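Local atomic coordinates of rhodanese domain-containing protein (Thermoplasma volcanium GSS1, PDB entry 3GK5), a protein that is of unknown biochemical function but contains a rhodanese-like domain and so may belong to the sulfur-transfer proteins of that family. Residues Asn7-Asp10 with Leu11-Ile15; Val23-Pro26 with Phe27-Ile30; Ile42-Leu45 with Arg46-Lys50; Ala71-Phe74 with Leu75-Gly79. All coordinates share one frame; numbering follows the deposited sequence.

Contact 1 of 4, residues Asn7-Asp10 with Leu11-Ile15; sequences NAAD and LYENI
Glu13 turns its CG away from its own carbonyl carbon (chi1 -70°) and runs on extended, which lays the side chain back along the helix over Ala9; Asn14 has nearly the same first torsion (-67°) and folds its amide back to Asp10. Helix 8-13 is a short helix of fewer than two turns, and its backbone ladder is plain alpha: Tyr12 N gives to Ala8 O at 3.0 Å, and Glu13 N to Ala9 O likewise at 3.0 Å. On this frame Glu13 CG lies 3.1 Å from Ala9 O, and its carboxylate OE2 comes to 2.9 Å from that same carbonyl oxygen. Two acceptors so close, with no proton evident between them, make the exact placing of the carboxylate doubtful. Glu13 OE2 also lies 3.6 Å from the methyl CB of Ala9. Asp10 O takes one sound bond and one weak one from the residue that leaves the helix. Asn14 ND2 donates to it at 3.1 Å (N-H...O 154°), tilted from the carbonyl plane, and Asn14 N adds the weak bond of 3.1 Å. Leu11 and Tyr12 touch Trp92 of helix 88-94, and the Tyr12 ring also meets Tyr97. The chemistry is thus divided: Leu11 and Tyr12 seat the helix on the domain, while Asp10 and Glu13 bring two acidic groups near each other, and the Asn14 amide closes the last turn by holding a carbonyl at the helix end.

Contact 2 of 4, residues Val23-Pro26 with Phe27-Ile30; sequences VREP and FELI
A carboxylate turned back onto the start of a short helix forms this local surface contact, where the loop after strand 19-22 enters helix 26-29. Glu28 OE1 accepts the backbone N-H of Glu25 at 2.8 Å, met on the anti side of the carboxylate and 33° out of its plane. In return Glu28 N donates to Glu25 O at 2.9 Å, so the two residues clasp each other across the first turn. With CG beside its backbone N (chi1 -68°) and the chain extended beyond, Glu28 carries its carboxylate back to Glu25 N. Its CB lies over one face of the Arg24 guanidinium. The opposite charges do not join directly. A water instead links them, giving a hydrogen to Glu28 OE2 at 2.9 Å and accepting weakly from Arg24 NH1 at 2.6 Å. Arg24 NH2 turns to Asp22 and to the carbonyl of Gly32, with Leu29 CD1 3.7 Å from NH2. On the outer side the Phe27 ring brings CE2 to 3.6 Å from Glu25 CB, and Glu28 CG lies over one ring face. The bond from Glu25 N to Glu28 OE1 is the half of a capping box in which a glutamate three residues on takes the backbone N-H. Glu28 also pairs with Arg67 and touches Ala63, so the arrangement borders the loop after strand 58-61, where rhodanese domains typically carry their active site.

Contact 3 of 4, residues Ile42-Leu45 with Arg46-Lys50; sequences ISEL and REKWK
Lys48 lies alongside Glu44 on the outer flank of helix 42-48, the two side chains pointing the same way to make an i to i+4 salt bridge on one of the helices flanking the rhodanese sheet. Glu44 OE2 meets Lys48 NZ at 3.3 Å and sits even nearer to Lys48 CE, 3.1 Å away, so the ammonium arm passes the carboxylate rather than aiming straight at it. Beneath them the backbone repeats the same pairing: Lys48 N donates to Glu44 O at 2.8 Å, nearly along the C=O axis, with a weak bond from Glu47 N to that oxygen. One residue further on the regular bonding lapses. Trp49 N is 3.0 Å from Leu45 O, but at an angle too poor for a hydrogen bond. The inner flank is apolar, Leu45 facing Ala71 and Trp49 facing Leu75 and Leu78 of the neighbouring helix 66-76 and its end. Leu45 CD1 touches Trp49 CB at 4.3 Å. Trp49 holds CG between its backbone N and carbonyl carbon (chi1 70°), which turns the edge of the indole toward the helix, and Leu45 O lies in the ring plane, 3.4 Å from Trp49 CD1.

Contact 4 of 4, residues Ala71-Phe74 with Leu75-Gly79; sequences AVEF and LSQLG
Phe74 and Leu78 meet at the end of helix 66-76, the crossover helix of a beta-alpha-beta unit between strands 58-61 and 82-85, which closes in a Schellman motif with Gly79, at positive phi, as its C-prime residue. Backbone bonds carry the helix to that point: Leu75 N gives to Ala71 O at 3.0 Å and Ser76 N to Val72 O at 2.8 Å. Side chains take over at Glu73 O. Gln77 NE2 donates to it at 2.8 Å (N-H...O 162°), with the oxygen in the amide plane but the donor standing 41° above the carbonyl plane. Ser76 OG lies 3.1 Å from the same Glu73 O, though where its proton goes is not settled. Apolar contacts line the inner flank, where Ala71 and Val72 touch Val60 of the sheet and Leu75 is buried beside Leu80. Phe74 swings its ring away from its backbone N, past Leu75, whose CD2 reaches Phe74 CD2 at 3.7 Å. At the more exposed end of the helix Leu78, on the turn, folds back; its CG lies 3.4 Å from Phe74 O. The last contact is a CH-pi one, with Leu78 CD1 over a face of the Phe74 ring, 4.1 Å from the ring centroid and 19° off the normal.

How the contacts relate
Contacts 1 and 4 are partly buried, whereas contacts 2 and 3 are surface contacts; each spans a single helix or its entry. Contacts 3 and 4 are neighbours, centres about 12 Å apart: helices 42-48 and 66-76 and the turns that follow them pack together, with Arg46 set against the Phe74 ring. Contact 2 joins contact 3 by a probable backbone hydrogen bond, Val23 O to Ile42 N. Contact 1 stands apart, across the chain's centre from contacts 2 and 3. The chemistry follows place: a helix start is clasped by a carboxylate in contact 2, helix ends involve side-chain amides in contacts 1 and 4, and contact 3 has a salt bridge.

Contact 1 of 4, residues Asn7-Asp10 with Leu11-Ile15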
loop_
_atom_site.group_PDB
_atom_site.type_symbol
_atom_site.label_atom_id
_atom_site.label_comp_id
_atom_site.label_asym_id
_atom_site.label_seq_id
_atom_site.Cartn_x
_atom_site.Cartn_y
_atom_site.Cartn_z
ATOM N N ASN A 7 -2.049 -1.100 11.319
ATOM C CA ASN A 7 -0.767 -0.764 11.916
ATOM C C ASN A 7 0.370 -1.450 11.153
ATOM O O ASN A 7 0.150 -2.449 10.470
ATOM C CB ASN A 7 -0.761 -1.239 13.368
ATOM C CG ASN A 7 0.389 -0.679 14.157
ATOM O OD1 ASN A 7 0.808 -1.260 15.160
ATOM N ND2 ASN A 7 0.903 0.471 13.724
ATOM N N ALA A 8 1.585 -0.921 11.278
ATOM C CA ALA A 8 2.744 -1.507 10.606
ATOM C C ALA A 8 3.019 -2.904 11.155
ATOM O O ALA A 8 3.185 -3.859 10.401
ATOM C CB ALA A 8 3.966 -0.628 10.806
ATOM N N ALA A 9 3.069 -3.009 12.476
ATOM C CA ALA A 9 3.324 -4.281 13.127
ATOM C C ALA A 9 2.293 -5.302 12.685
ATOM O O ALA A 9 2.622 -6.469 12.454
ATOM C CB ALA A 9 3.292 -4.117 14.643
ATOM N N ASP A 10 1.047 -4.859 12.567
ATOM C CA ASP A 10 -0.044 -5.731 12.139
ATOM C C ASP A 10 0.231 -6.260 10.739
ATOM O O ASP A 10 0.193 -7.470 10.502
ATOM C CB ASP A 10 -1.368 -4.963 12.136
ATOM C CG ASP A 10 -1.904 -4.707 13.529
ATOM O OD1 ASP A 10 -2.661 -3.722 13.695
ATOM O OD2 ASP A 10 -1.585 -5.495 14.452
ATOM N N LEU A 11 0.500 -5.344 9.811
ATOM C CA LEU A 11 0.781 -5.728 8.433
ATOM C C LEU A 11 1.908 -6.749 8.347
ATOM O O LEU A 11 1.756 -7.788 7.714
ATOM C CB LEU A 11 1.142 -4.499 7.585
ATOM C CG LEU A 11 1.566 -4.752 6.129
ATOM C CD1 LEU A 11 0.576 -5.666 5.427
ATOM C CD2 LEU A 11 1.656 -3.423 5.397
ATOM N N TYR A 12 3.033 -6.450 8.986
ATOM C CA TYR A 12 4.185 -7.341 8.957
ATOM C C TYR A 12 3.876 -8.726 9.506
ATOM O O TYR A 12 4.323 -9.728 8.952
ATOM C CB TYR A 12 5.350 -6.717 9.726
ATOM C CG TYR A 12 6.589 -7.579 9.784
ATOM C CD1 TYR A 12 6.897 -8.320 10.929
ATOM C CD2 TYR A 12 7.461 -7.654 8.693
ATOM C CE1 TYR A 12 8.047 -9.113 10.989
ATOM C CE2 TYR A 12 8.610 -8.446 8.740
ATOM C CZ TYR A 12 8.897 -9.170 9.891
ATOM O OH TYR A 12 10.038 -9.941 9.940
ATOM N N GLU A 13 3.107 -8.783 10.586
ATOM C CA GLU A 13 2.746 -10.057 11.187
ATOM C C GLU A 13 1.812 -10.878 10.301
ATOM O O GLU A 13 1.731 -12.099 10.438
ATOM C CB GLU A 13 2.075 -9.828 12.535
ATOM C CG GLU A 13 3.002 -9.315 13.600
ATOM C CD GLU A 13 2.246 -8.738 14.776
ATOM O OE1 GLU A 13 1.380 -9.452 15.328
ATOM O OE2 GLU A 13 2.518 -7.572 15.144
ATOM N N ASN A 14 1.105 -10.205 9.401
ATOM C CA ASN A 14 0.166 -10.874 8.507
ATOM C C ASN A 14 0.549 -10.634 7.054
ATOM O O ASN A 14 -0.260 -10.819 6.148
ATOM C CB ASN A 14 -1.257 -10.359 8.774
ATOM C CG ASN A 14 -1.782 -10.772 10.152
ATOM O OD1 ASN A 14 -2.200 -11.910 10.345
ATOM N ND2 ASN A 14 -1.748 -9.848 11.114
ATOM N N ILE A 15 1.807 -10.253 6.853
ATOM C CA ILE A 15 2.349 -9.946 5.536
ATOM C C ILE A 15 1.921 -10.893 4.409
ATOM O O ILE A 15 1.709 -10.458 3.272
ATOM C CB ILE A 15 3.914 -9.838 5.613
ATOM C CG1 ILE A 15 4.494 -9.430 4.257
ATOM C CG2 ILE A 15 4.513 -11.148 6.084
ATOM C CD1 ILE A 15 4.599 -10.590 3.256
#

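Contact 2 of 4, residues Val23-Pro26 with Phe27-Ile30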
loop_
_atom_site.group_PDB
_atom_site.type_symbol
_atom_site.label_atom_id
_atom_site.label_comp_id
_atom_site.label_asym_id
_atom_site.label_seq_id
_atom_site.Cartn_x
_atom_site.Cartn_y
_atom_site.Cartn_z
ATOM N N VAL A 23 1.278 3.124 -3.787
ATOM C CA VAL A 23 0.733 4.172 -4.646
ATOM C C VAL A 23 1.613 5.400 -4.823
ATOM O O VAL A 23 1.153 6.445 -5.280
ATOM C CB VAL A 23 -0.630 4.615 -4.128
ATOM C CG1 VAL A 23 -1.535 3.397 -3.994
ATOM C CG2 VAL A 23 -0.465 5.312 -2.793
ATOM N N ARG A 24 2.881 5.257 -4.471
ATOM C CA ARG A 24 3.853 6.332 -4.597
ATOM C C ARG A 24 4.367 6.350 -6.030
ATOM O O ARG A 24 4.113 5.425 -6.798
ATOM C CB ARG A 24 5.022 6.093 -3.637
ATOM C CG ARG A 24 4.616 5.998 -2.175
ATOM C CD ARG A 24 5.830 5.889 -1.280
ATOM N NE ARG A 24 6.530 4.627 -1.496
ATOM C CZ ARG A 24 7.799 4.412 -1.174
ATOM N NH1 ARG A 24 8.519 5.379 -0.622
ATOM N NH2 ARG A 24 8.346 3.230 -1.406
ATOM N N GLU A 25 5.088 7.406 -6.383
ATOM C CA GLU A 25 5.649 7.525 -7.719
ATOM C C GLU A 25 6.819 6.555 -7.814
ATOM O O GLU A 25 7.508 6.306 -6.828
ATOM C CB GLU A 25 6.113 8.962 -7.990
ATOM C CG GLU A 25 4.970 9.974 -7.995
ATOM C CD GLU A 25 3.839 9.559 -8.922
ATOM O OE1 GLU A 25 2.657 9.691 -8.528
ATOM O OE2 GLU A 25 4.130 9.103 -10.051
ATOM N N PRO A 26 7.055 5.995 -9.008
ATOM C CA PRO A 26 8.136 5.035 -9.258
ATOM C C PRO A 26 9.536 5.393 -8.763
ATOM O O PRO A 26 10.275 4.511 -8.318
ATOM C CB PRO A 26 8.070 4.817 -10.773
ATOM C CG PRO A 26 7.390 6.067 -11.283
ATOM C CD PRO A 26 6.341 6.323 -10.252
ATOM N N PHE A 27 9.906 6.670 -8.821
ATOM C CA PHE A 27 11.240 7.080 -8.372
ATOM C C PHE A 27 11.401 6.958 -6.873
ATOM O O PHE A 27 12.514 6.978 -6.363
ATOM C CB PHE A 27 11.543 8.531 -8.783
ATOM C CG PHE A 27 10.776 9.570 -8.001
ATOM C CD1 PHE A 27 11.218 9.998 -6.749
ATOM C CD2 PHE A 27 9.628 10.145 -8.537
ATOM C CE1 PHE A 27 10.523 10.995 -6.045
ATOM C CE2 PHE A 27 8.929 11.137 -7.846
ATOM C CZ PHE A 27 9.379 11.563 -6.598
ATOM N N GLU A 28 10.287 6.840 -6.168
ATOM C CA GLU A 28 10.323 6.735 -4.722
ATOM C C GLU A 28 10.640 5.333 -4.251
ATOM O O GLU A 28 11.152 5.151 -3.155
ATOM C CB GLU A 28 8.981 7.179 -4.133
ATOM C CG GLU A 28 8.698 8.660 -4.294
ATOM C CD GLU A 28 7.339 9.070 -3.761
ATOM O OE1 GLU A 28 6.369 9.112 -4.544
ATOM O OE2 GLU A 28 7.243 9.350 -2.552
ATOM N N LEU A 29 10.333 4.336 -5.072
ATOM C CA LEU A 29 10.585 2.956 -4.681
ATOM C C LEU A 29 12.046 2.543 -4.777
ATOM O O LEU A 29 12.459 1.569 -4.160
ATOM C CB LEU A 29 9.716 1.994 -5.500
ATOM C CG LEU A 29 8.300 1.749 -4.967
ATOM C CD1 LEU A 29 7.514 3.033 -5.011
ATOM C CD2 LEU A 29 7.600 0.655 -5.796
ATOM N N ILE A 30 12.839 3.289 -5.531
ATOM C CA ILE A 30 14.240 2.934 -5.655
ATOM C C ILE A 30 14.938 3.115 -4.308
ATOM O O ILE A 30 16.034 2.599 -4.092
ATOM C CB ILE A 30 14.932 3.774 -6.740
ATOM C CG1 ILE A 30 15.123 5.202 -6.262
ATOM C CG2 ILE A 30 14.096 3.778 -7.998
ATOM C CD1 ILE A 30 16.449 5.413 -5.559
HETATM O O HOH W 1 11.779 4.751 -0.165
HETATM O O HOH W 2 8.837 7.959 -0.584
#

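Contact 3 of 4, residues Ile42-Leu45 with Arg46-Lys50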
loop_
_atom_site.group_PDB
_atom_site.type_symbol
_atom_site.label_atom_id
_atom_site.label_comp_id
_atom_site.label_asym_id
_atom_site.label_seq_id
_atom_site.Cartn_x
_atom_site.Cartn_y
_atom_site.Cartn_z
ATOM N N ILE A 42 -0.748 7.062 -7.655
ATOM C CA ILE A 42 -2.095 7.636 -7.579
ATOM C C ILE A 42 -2.501 8.363 -8.859
ATOM O O ILE A 42 -3.683 8.628 -9.085
ATOM C CB ILE A 42 -2.225 8.656 -6.422
ATOM C CG1 ILE A 42 -1.022 9.588 -6.436
ATOM C CG2 ILE A 42 -2.373 7.945 -5.094
ATOM C CD1 ILE A 42 -1.019 10.599 -5.316
ATOM N N SER A 43 -1.522 8.699 -9.692
ATOM C CA SER A 43 -1.799 9.408 -10.939
ATOM C C SER A 43 -2.207 8.436 -12.029
ATOM O O SER A 43 -2.520 8.830 -13.158
ATOM C CB SER A 43 -0.569 10.189 -11.385
ATOM O OG SER A 43 -0.229 11.163 -10.409
ATOM N N GLU A 44 -2.213 7.158 -11.677
ATOM C CA GLU A 44 -2.585 6.125 -12.621
ATOM C C GLU A 44 -3.649 5.234 -12.022
ATOM O O GLU A 44 -4.346 4.532 -12.746
ATOM C CB GLU A 44 -1.367 5.281 -12.990
ATOM C CG GLU A 44 -0.187 6.079 -13.483
ATOM C CD GLU A 44 0.982 5.201 -13.866
ATOM O OE1 GLU A 44 2.104 5.734 -14.007
ATOM O OE2 GLU A 44 0.785 3.977 -14.034
ATOM N N LEU A 45 -3.783 5.285 -10.701
ATOM C CA LEU A 45 -4.743 4.443 -9.996
ATOM C C LEU A 45 -6.134 4.501 -10.603
ATOM O O LEU A 45 -6.802 3.481 -10.752
ATOM C CB LEU A 45 -4.804 4.828 -8.517
ATOM C CG LEU A 45 -5.543 3.860 -7.592
ATOM C CD1 LEU A 45 -4.841 2.499 -7.613
ATOM C CD2 LEU A 45 -5.569 4.424 -6.164
ATOM N N ARG A 46 -6.570 5.700 -10.955
ATOM C CA ARG A 46 -7.883 5.879 -11.548
ATOM C C ARG A 46 -8.049 5.067 -12.833
ATOM O O ARG A 46 -9.067 4.420 -13.025
ATOM C CB ARG A 46 -8.120 7.370 -11.809
ATOM C CG ARG A 46 -8.977 7.668 -13.019
ATOM C CD ARG A 46 -9.988 8.749 -12.710
ATOM N NE ARG A 46 -11.061 8.233 -11.871
ATOM C CZ ARG A 46 -11.895 7.270 -12.247
ATOM N NH1 ARG A 46 -11.777 6.725 -13.452
ATOM N NH2 ARG A 46 -12.844 6.850 -11.421
ATOM N N GLU A 47 -7.038 5.079 -13.696
ATOM C CA GLU A 47 -7.114 4.350 -14.957
ATOM C C GLU A 47 -6.670 2.898 -14.901
ATOM O O GLU A 47 -7.043 2.101 -15.762
ATOM C CB GLU A 47 -6.285 5.044 -16.046
ATOM C CG GLU A 47 -6.723 6.451 -16.432
ATOM C CD GLU A 47 -6.054 7.530 -15.598
ATOM O OE1 GLU A 47 -4.806 7.514 -15.479
ATOM O OE2 GLU A 47 -6.777 8.403 -15.071
ATOM N N LYS A 48 -5.870 2.539 -13.907
ATOM C CA LYS A 48 -5.383 1.169 -13.848
ATOM C C LYS A 48 -5.700 0.387 -12.584
ATOM O O LYS A 48 -4.960 -0.520 -12.212
ATOM C CB LYS A 48 -3.877 1.170 -14.111
ATOM C CG LYS A 48 -3.509 1.941 -15.378
ATOM C CD LYS A 48 -2.211 1.454 -16.003
ATOM C CE LYS A 48 -1.021 1.644 -15.080
ATOM N NZ LYS A 48 0.242 1.188 -15.739
ATOM N N TRP A 49 -6.803 0.725 -11.931
ATOM C CA TRP A 49 -7.186 0.023 -10.716
ATOM C C TRP A 49 -7.921 -1.267 -11.075
ATOM O O TRP A 49 -8.161 -2.122 -10.220
ATOM C CB TRP A 49 -8.105 0.893 -9.865
ATOM C CG TRP A 49 -9.454 1.079 -10.467
ATOM C CD1 TRP A 49 -9.839 2.057 -11.339
ATOM C CD2 TRP A 49 -10.597 0.246 -10.268
ATOM N NE1 TRP A 49 -11.154 1.886 -11.692
ATOM C CE2 TRP A 49 -11.647 0.782 -11.047
ATOM C CE3 TRP A 49 -10.841 -0.903 -9.502
ATOM C CZ2 TRP A 49 -12.922 0.206 -11.089
ATOM C CZ3 TRP A 49 -12.110 -1.478 -9.544
ATOM C CH2 TRP A 49 -13.135 -0.919 -10.330
ATOM N N LYS A 50 -8.284 -1.388 -12.347
ATOM C CA LYS A 50 -9.007 -2.546 -12.844
ATOM C C LYS A 50 -8.112 -3.770 -12.813
ATOM O O LYS A 50 -8.583 -4.908 -12.816
ATOM C CB LYS A 50 -9.501 -2.267 -14.269
ATOM C CG LYS A 50 -10.155 -0.883 -14.418
ATOM C CD LYS A 50 -10.909 -0.684 -15.739
ATOM C CE LYS A 50 -10.038 -0.901 -16.971
ATOM N NZ LYS A 50 -9.801 -2.347 -17.278
#

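Contact 4 of 4, residues Ala71-Phe74 with Leu75-Gly79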
loop_
_atom_site.group_PDB
_atom_site.type_symbol
_atom_site.label_atom_id
_atom_site.label_comp_id
_atom_site.label_asym_id
_atom_site.label_seq_id
_atom_site.Cartn_x
_atom_site.Cartn_y
_atom_site.Cartn_z
ATOM N N ALA A 71 -6.594 6.960 -1.700
ATOM C CA ALA A 71 -6.750 5.794 -2.562
ATOM C C ALA A 71 -7.735 4.800 -1.941
ATOM O O ALA A 71 -8.534 4.178 -2.637
ATOM C CB ALA A 71 -5.399 5.114 -2.782
ATOM N N VAL A 72 -7.674 4.645 -0.627
ATOM C CA VAL A 72 -8.559 3.718 0.040
ATOM C C VAL A 72 -10.025 4.096 -0.105
ATOM O O VAL A 72 -10.856 3.247 -0.399
ATOM C CB VAL A 72 -8.220 3.608 1.521
ATOM C CG1 VAL A 72 -9.233 2.706 2.208
ATOM C CG2 VAL A 72 -6.815 3.044 1.682
ATOM N N GLU A 73 -10.339 5.372 0.097
ATOM C CA GLU A 73 -11.715 5.852 -0.010
ATOM C C GLU A 73 -12.256 5.609 -1.414
ATOM O O GLU A 73 -13.452 5.416 -1.606
ATOM C CB GLU A 73 -11.772 7.350 0.313
ATOM C CG GLU A 73 -12.452 7.702 1.635
ATOM C CD GLU A 73 -13.959 7.510 1.581
ATOM O OE1 GLU A 73 -14.420 6.351 1.544
ATOM O OE2 GLU A 73 -14.691 8.520 1.562
ATOM N N PHE A 74 -11.359 5.620 -2.392
ATOM C CA PHE A 74 -11.727 5.410 -3.780
ATOM C C PHE A 74 -11.990 3.935 -4.077
ATOM O O PHE A 74 -13.043 3.578 -4.600
ATOM C CB PHE A 74 -10.605 5.938 -4.678
ATOM C CG PHE A 74 -10.855 5.745 -6.149
ATOM C CD1 PHE A 74 -11.914 6.387 -6.783
ATOM C CD2 PHE A 74 -10.021 4.919 -6.903
ATOM C CE1 PHE A 74 -12.141 6.208 -8.151
ATOM C CE2 PHE A 74 -10.236 4.733 -8.263
ATOM C CZ PHE A 74 -11.300 5.379 -8.892
ATOM N N LEU A 75 -11.042 3.075 -3.733
ATOM C CA LEU A 75 -11.191 1.651 -4.011
ATOM C C LEU A 75 -12.173 0.948 -3.075
ATOM O O LEU A 75 -12.645 -0.146 -3.380
ATOM C CB LEU A 75 -9.828 0.960 -3.923
ATOM C CG LEU A 75 -8.693 1.582 -4.735
ATOM C CD1 LEU A 75 -7.393 0.900 -4.357
ATOM C CD2 LEU A 75 -8.966 1.448 -6.227
ATOM N N SER A 76 -12.474 1.569 -1.938
ATOM C CA SER A 76 -13.391 0.973 -0.977
ATOM C C SER A 76 -14.819 1.009 -1.498
ATOM O O SER A 76 -15.605 0.097 -1.251
ATOM C CB SER A 76 -13.328 1.710 0.365
ATOM O OG SER A 76 -13.982 2.963 0.278
ATOM N N GLN A 77 -15.158 2.067 -2.223
ATOM C CA GLN A 77 -16.505 2.198 -2.755
ATOM C C GLN A 77 -16.670 1.358 -4.013
ATOM O O GLN A 77 -17.777 1.197 -4.512
ATOM C CB GLN A 77 -16.815 3.663 -3.069
ATOM C CG GLN A 77 -16.515 4.628 -1.930
ATOM C CD GLN A 77 -16.781 6.075 -2.314
ATOM O OE1 GLN A 77 -17.915 6.444 -2.625
ATOM N NE2 GLN A 77 -15.733 6.901 -2.301
ATOM N N LEU A 78 -15.566 0.826 -4.529
ATOM C CA LEU A 78 -15.627 0.002 -5.729
ATOM C C LEU A 78 -15.686 -1.475 -5.355
ATOM O O LEU A 78 -15.473 -2.352 -6.198
ATOM C CB LEU A 78 -14.414 0.263 -6.625
ATOM C CG LEU A 78 -14.256 1.693 -7.149
ATOM C CD1 LEU A 78 -12.886 1.858 -7.764
ATOM C CD2 LEU A 78 -15.354 2.004 -8.159
ATOM N N GLY A 79 -15.956 -1.740 -4.081
ATOM C CA GLY A 79 -16.066 -3.111 -3.611
ATOM C C GLY A 79 -14.775 -3.892 -3.464
ATOM O O GLY A 79 -14.773 -5.121 -3.557
#